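Local coordinates for protein dihydrolipoyl dehydrogenase (Elizabethkingia anophelis NUHP1, PDB 6UZI) that probably oxidises protein-bound dihydrolipoyl groups to lipoyl groups with NAD(+) as acceptor, using one bound FAD per subunit and a redox-active disulfide, at residues T37-K42 with I116-G121. Sequence-based numbering, arbitrary orientation.
Sequences TVIIEK and ITVLQG. With FAD (flavin-adenine dinucleotide), chain E.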
ATOM      1  N   THR A  37     -24.012   3.371  27.702  1.00 35.55           N
ATOM      2  CA  THR A  37     -23.814   4.348  26.642  1.00 37.94           C
ATOM      3  C   THR A  37     -24.993   4.382  25.679  1.00 43.92           C
ATOM      4  O   THR A  37     -25.559   3.342  25.324  1.00 54.18           O
ATOM      5  CB  THR A  37     -22.527   4.042  25.879  1.00 34.19           C
ATOM      6  OG1 THR A  37     -21.468   3.838  26.818  1.00 45.60           O
ATOM      7  CG2 THR A  37     -22.157   5.199  24.971  1.00 29.01           C
ATOM      8  N   VAL A  38     -25.348   5.581  25.244  1.00 40.58           N
ATOM      9  CA  VAL A  38     -26.381   5.776  24.241  1.00 46.64           C
ATOM     10  C   VAL A  38     -25.820   6.679  23.152  1.00 43.49           C
ATOM     11  O   VAL A  38     -25.009   7.573  23.425  1.00 39.19           O
ATOM     12  CB  VAL A  38     -27.671   6.372  24.852  1.00 46.63           C
ATOM     13  CG1 VAL A  38     -27.386   7.708  25.522  1.00 50.41           C
ATOM     14  CG2 VAL A  38     -28.754   6.515  23.793  1.00 42.35           C
ATOM     15  N   ILE A  39     -26.218   6.420  21.912  1.00 44.44           N
ATOM     16  CA  ILE A  39     -25.811   7.229  20.774  1.00 43.50           C
ATOM     17  C   ILE A  39     -27.073   7.673  20.046  1.00 43.09           C
ATOM     18  O   ILE A  39     -28.027   6.898  19.899  1.00 45.46           O
ATOM     19  CB  ILE A  39     -24.846   6.468  19.836  1.00 29.04           C
ATOM     20  CG1 ILE A  39     -24.318   7.395  18.746  1.00 27.79           C
ATOM     21  CG2 ILE A  39     -25.515   5.240  19.227  1.00 32.99           C
ATOM     22  CD1 ILE A  39     -23.177   6.792  17.927  1.00 31.36           C
ATOM     23  N   ILE A  40     -27.089   8.930  19.617  1.00 31.97           N
ATOM     24  CA  ILE A  40     -28.259   9.546  19.010  1.00 36.88           C
ATOM     25  C   ILE A  40     -27.888   9.985  17.599  1.00 39.84           C
ATOM     26  O   ILE A  40     -26.844  10.615  17.398  1.00 40.77           O
ATOM     27  CB  ILE A  40     -28.756  10.733  19.856  1.00 45.29           C
ATOM     28  CG1 ILE A  40     -29.086  10.263  21.274  1.00 36.70           C
ATOM     29  CG2 ILE A  40     -29.984  11.378  19.221  1.00 45.94           C
ATOM     30  CD1 ILE A  40     -29.121  11.361  22.295  1.00 37.25           C
ATOM     31  N   GLU A  41     -28.737   9.645  16.628  1.00 39.70           N
ATOM     32  CA  GLU A  41     -28.532  10.010  15.229  1.00 39.50           C
ATOM     33  C   GLU A  41     -29.836  10.467  14.592  1.00 43.64           C
ATOM     34  O   GLU A  41     -30.851   9.768  14.677  1.00 42.00           O
ATOM     35  CB  GLU A  41     -27.960   8.847  14.421  1.00 46.16           C
ATOM     36  CG  GLU A  41     -27.878   9.151  12.931  1.00 55.06           C
ATOM     37  CD  GLU A  41     -27.127  10.441  12.633  1.00 61.48           C
ATOM     38  OE1 GLU A  41     -25.916  10.534  12.945  1.00 59.21           O
ATOM     39  OE2 GLU A  41     -27.759  11.368  12.090  1.00 62.82           O
ATOM     40  N   LYS A  42     -29.793  11.638  13.943  1.00 75.95           N
ATOM     41  CA  LYS A  42     -30.953  12.196  13.249  1.00 76.31           C
ATOM     42  C   LYS A  42     -31.188  11.543  11.891  1.00 64.06           C
ATOM     43  O   LYS A  42     -32.332  11.493  11.422  1.00 65.50           O
ATOM     44  CB  LYS A  42     -30.769  13.703  13.060  1.00 73.47           C
ATOM     45  CG  LYS A  42     -29.438  14.059  12.415  1.00 65.39           C
ATOM     46  CD  LYS A  42     -29.474  15.394  11.714  1.00 66.84           C
ATOM     47  CE  LYS A  42     -29.688  16.503  12.704  1.00 77.91           C
ATOM     48  NZ  LYS A  42     -29.659  17.834  12.044  1.00 88.70           N
ATOM     49  N   ILE A 116     -24.910  -0.976  22.964  1.00 39.11           N
ATOM     50  CA  ILE A 116     -25.145   0.460  22.927  1.00 39.22           C
ATOM     51  C   ILE A 116     -26.582   0.706  22.502  1.00 43.79           C
ATOM     52  O   ILE A 116     -27.042   0.170  21.486  1.00 45.53           O
ATOM     53  CB  ILE A 116     -24.173   1.156  21.961  1.00 40.16           C
ATOM     54  CG1 ILE A 116     -22.732   1.050  22.457  1.00 41.79           C
ATOM     55  CG2 ILE A 116     -24.563   2.616  21.784  1.00 36.84           C
ATOM     56  CD1 ILE A 116     -21.708   1.204  21.358  1.00 36.10           C
ATOM     57  N   THR A 117     -27.284   1.547  23.249  1.00 44.33           N
ATOM     58  CA  THR A 117     -28.632   1.916  22.854  1.00 41.78           C
ATOM     59  C   THR A 117     -28.551   2.901  21.700  1.00 38.59           C
ATOM     60  O   THR A 117     -27.816   3.890  21.766  1.00 39.94           O
ATOM     61  CB  THR A 117     -29.395   2.537  24.020  1.00 44.14           C
ATOM     62  OG1 THR A 117     -29.260   1.704  25.177  1.00 48.71           O
ATOM     63  CG2 THR A 117     -30.856   2.679  23.668  1.00 41.04           C
ATOM     64  N   VAL A 118     -29.303   2.633  20.643  1.00 38.59           N
ATOM     65  CA  VAL A 118     -29.310   3.488  19.468  1.00 37.72           C
ATOM     66  C   VAL A 118     -30.677   4.145  19.388  1.00 47.21           C
ATOM     67  O   VAL A 118     -31.704   3.460  19.312  1.00 49.29           O
ATOM     68  CB  VAL A 118     -28.987   2.708  18.187  1.00 37.27           C
ATOM     69  CG1 VAL A 118     -29.058   3.630  16.982  1.00 36.48           C
ATOM     70  CG2 VAL A 118     -27.611   2.090  18.295  1.00 40.08           C
ATOM     71  N   LEU A 119     -30.685   5.473  19.405  1.00 49.45           N
ATOM     72  CA  LEU A 119     -31.901   6.259  19.299  1.00 38.28           C
ATOM     73  C   LEU A 119     -31.842   7.055  18.012  1.00 44.20           C
ATOM     74  O   LEU A 119     -30.826   7.697  17.724  1.00 43.29           O
ATOM     75  CB  LEU A 119     -32.063   7.201  20.496  1.00 38.68           C
ATOM     76  CG  LEU A 119     -32.216   6.568  21.880  1.00 39.62           C
ATOM     77  CD1 LEU A 119     -32.362   7.631  22.946  1.00 39.98           C
ATOM     78  CD2 LEU A 119     -33.420   5.646  21.889  1.00 40.69           C
ATOM     79  N   GLN A 120     -32.926   7.007  17.242  1.00 42.69           N
ATOM     80  CA  GLN A 120     -33.045   7.796  16.025  1.00 39.27           C
ATOM     81  C   GLN A 120     -33.773   9.090  16.347  1.00 39.16           C
ATOM     82  O   GLN A 120     -34.869   9.068  16.916  1.00 42.05           O
ATOM     83  CB  GLN A 120     -33.805   7.034  14.942  1.00 47.66           C
ATOM     84  CG  GLN A 120     -34.233   7.931  13.788  1.00 69.43           C
ATOM     85  CD  GLN A 120     -34.669   7.158  12.558  1.00 85.94           C
ATOM     86  OE1 GLN A 120     -34.594   5.927  12.522  1.00 86.85           O
ATOM     87  NE2 GLN A 120     -35.138   7.880  11.540  1.00 86.02           N
ATOM     88  N   GLY A 121     -33.166  10.203  15.994  1.00 36.85           N
ATOM     89  CA  GLY A 121     -33.792  11.491  16.214  1.00 37.15           C
ATOM     90  C   GLY A 121     -32.757  12.581  16.396  1.00 46.80           C
ATOM     91  O   GLY A 121     -31.551  12.342  16.417  1.00 42.05           O
TER
HETATM   92  PA  FAD E 501     -19.891  13.483  10.906  1.00 54.40           P
HETATM   93  O1A FAD E 501     -19.380  12.335  10.120  1.00 71.54           O
HETATM   94  O2A FAD E 501     -19.815  14.746  10.041  1.00 51.20           O
HETATM   95  O5B FAD E 501     -21.439  13.242  11.212  1.00 55.21           O
HETATM   96  C5B FAD E 501     -21.912  13.554  12.533  1.00 53.36           C
HETATM   97  C4B FAD E 501     -23.333  13.067  12.643  1.00 60.94           C
HETATM   98  O4B FAD E 501     -24.040  13.845  13.626  1.00 65.88           O
HETATM   99  C3B FAD E 501     -24.173  13.130  11.358  1.00 52.81           C
HETATM  100  O3B FAD E 501     -24.531  11.808  10.977  1.00 55.55           O
HETATM  101  C2B FAD E 501     -25.426  13.928  11.765  1.00 50.78           C
HETATM  102  O2B FAD E 501     -26.620  13.394  11.199  1.00 48.99           O
HETATM  103  C1B FAD E 501     -25.405  13.807  13.286  1.00 61.42           C
HETATM  104  N9A FAD E 501     -26.059  14.892  14.000  1.00 59.14           N
HETATM  105  C8A FAD E 501     -25.783  16.232  13.902  1.00 62.65           C
HETATM  106  N7A FAD E 501     -26.487  16.984  14.709  1.00 67.84           N
HETATM  107  C5A FAD E 501     -27.291  16.077  15.390  1.00 65.47           C
HETATM  108  C6A FAD E 501     -28.263  16.238  16.392  1.00 57.58           C
HETATM  109  N6A FAD E 501     -28.578  17.414  16.942  1.00 52.51           N
HETATM  110  N1A FAD E 501     -28.889  15.128  16.842  1.00 52.63           N
HETATM  111  C2A FAD E 501     -28.552  13.944  16.319  1.00 53.57           C
HETATM  112  N3A FAD E 501     -27.646  13.669  15.377  1.00 52.92           N
HETATM  113  C4A FAD E 501     -27.041  14.787  14.950  1.00 58.18           C
HETATM  114  N1  FAD E 501     -12.330  12.313   5.616  1.00 80.53           N
HETATM  115  C2  FAD E 501     -11.280  11.455   5.596  1.00 66.16           C
HETATM  116  O2  FAD E 501     -10.596  11.261   6.600  1.00 60.92           O
HETATM  117  N3  FAD E 501     -10.975  10.767   4.435  1.00 73.63           N
HETATM  118  C4  FAD E 501     -11.655  10.859   3.234  1.00 81.12           C
HETATM  119  O4  FAD E 501     -11.302  10.190   2.264  1.00 81.07           O
HETATM  120  C4X FAD E 501     -12.769  11.767   3.264  1.00 85.24           C
HETATM  121  N5  FAD E 501     -13.490  11.893   2.188  1.00 81.66           N
HETATM  122  C5X FAD E 501     -14.598  12.727   2.248  1.00 83.61           C
HETATM  123  C6  FAD E 501     -15.415  12.829   1.124  1.00 83.17           C
HETATM  124  C7  FAD E 501     -16.574  13.597   1.148  1.00 79.32           C
HETATM  125  C7M FAD E 501     -17.442  13.666  -0.081  1.00 75.81           C
HETATM  126  C8  FAD E 501     -16.925  14.285   2.325  1.00 81.43           C
HETATM  127  C8M FAD E 501     -18.206  15.074   2.408  1.00 80.88           C
HETATM  128  C9  FAD E 501     -16.099  14.203   3.441  1.00 82.78           C
HETATM  129  C9A FAD E 501     -14.945  13.428   3.415  1.00 83.37           C
HETATM  130  N10 FAD E 501     -14.124  13.278   4.548  1.00 76.95           N
HETATM  131  C10 FAD E 501     -13.034  12.452   4.506  1.00 84.98           C
HETATM  132  C1' FAD E 501     -14.442  13.973   5.800  1.00 64.81           C
HETATM  133  C2' FAD E 501     -15.164  13.072   6.794  1.00 60.65           C
HETATM  134  O2' FAD E 501     -16.493  12.787   6.352  1.00 65.07           O
HETATM  135  C3' FAD E 501     -15.191  13.692   8.192  1.00 49.21           C
HETATM  136  O3' FAD E 501     -13.911  14.224   8.506  1.00 39.65           O
HETATM  137  C4' FAD E 501     -15.599  12.692   9.274  1.00 58.92           C
HETATM  138  O4' FAD E 501     -16.831  12.087   8.877  1.00 62.26           O
HETATM  139  C5' FAD E 501     -15.709  13.312  10.650  1.00 59.91           C
HETATM  140  O5' FAD E 501     -16.985  12.883  11.158  1.00 57.27           O
HETATM  141  P   FAD E 501     -17.549  13.193  12.654  1.00 52.58           P
HETATM  142  O1P FAD E 501     -17.703  12.006  13.533  1.00 55.99           O
HETATM  143  O2P FAD E 501     -16.830  14.325  13.358  1.00 26.83           O
HETATM  144  O3P FAD E 501     -18.978  13.744  12.193  1.00 61.30           O
HETATM  145  O   HOH W   1     -27.108   1.323  26.799  1.00 34.81           O
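Val38 and Leu119 meet on one face of two adjoining parallel strands, crossing obliquely with Val38 CG2 3.9 Å from Leu119 CD1. With chi1 at 59° CG1 sits between the backbone N and the carbonyl carbon of Val38, which leaves CG2 anti to the N and facing the second strand; this methyl also lies against Thr117 O. On the other face, Ile39 turns CG2 to two partners, Ile116 CG2 at 3.8 Å and Val118 CG2 at 3.9 Å, while its CG1 arm leads away from the second strand. Between the two faces runs a parallel ladder in which Ile39 uses both backbone groups, its N on Thr117 O and its O on Leu119 N (3.1 Å, 174° at the hydrogen). The last rung is straight at its hydrogen, but Gly121 N comes to Glu41 O from 45° above the carbonyl plane. Next to it Glu41 grips the FAD ribose, OE1 taking O3B at 2.7 Å and OE2 taking O2B, the acidic residue ending the second strand that is classic for dinucleotide-binding Rossmann folds. Strand 117-120 edges the five-stranded parallel sheet, with 14-17 beyond 37-41; helices 21-32 and 89-113 pack over the Ile39 face, and Phe12 of strand 10-12 touches Val38 and Thr117 on the other.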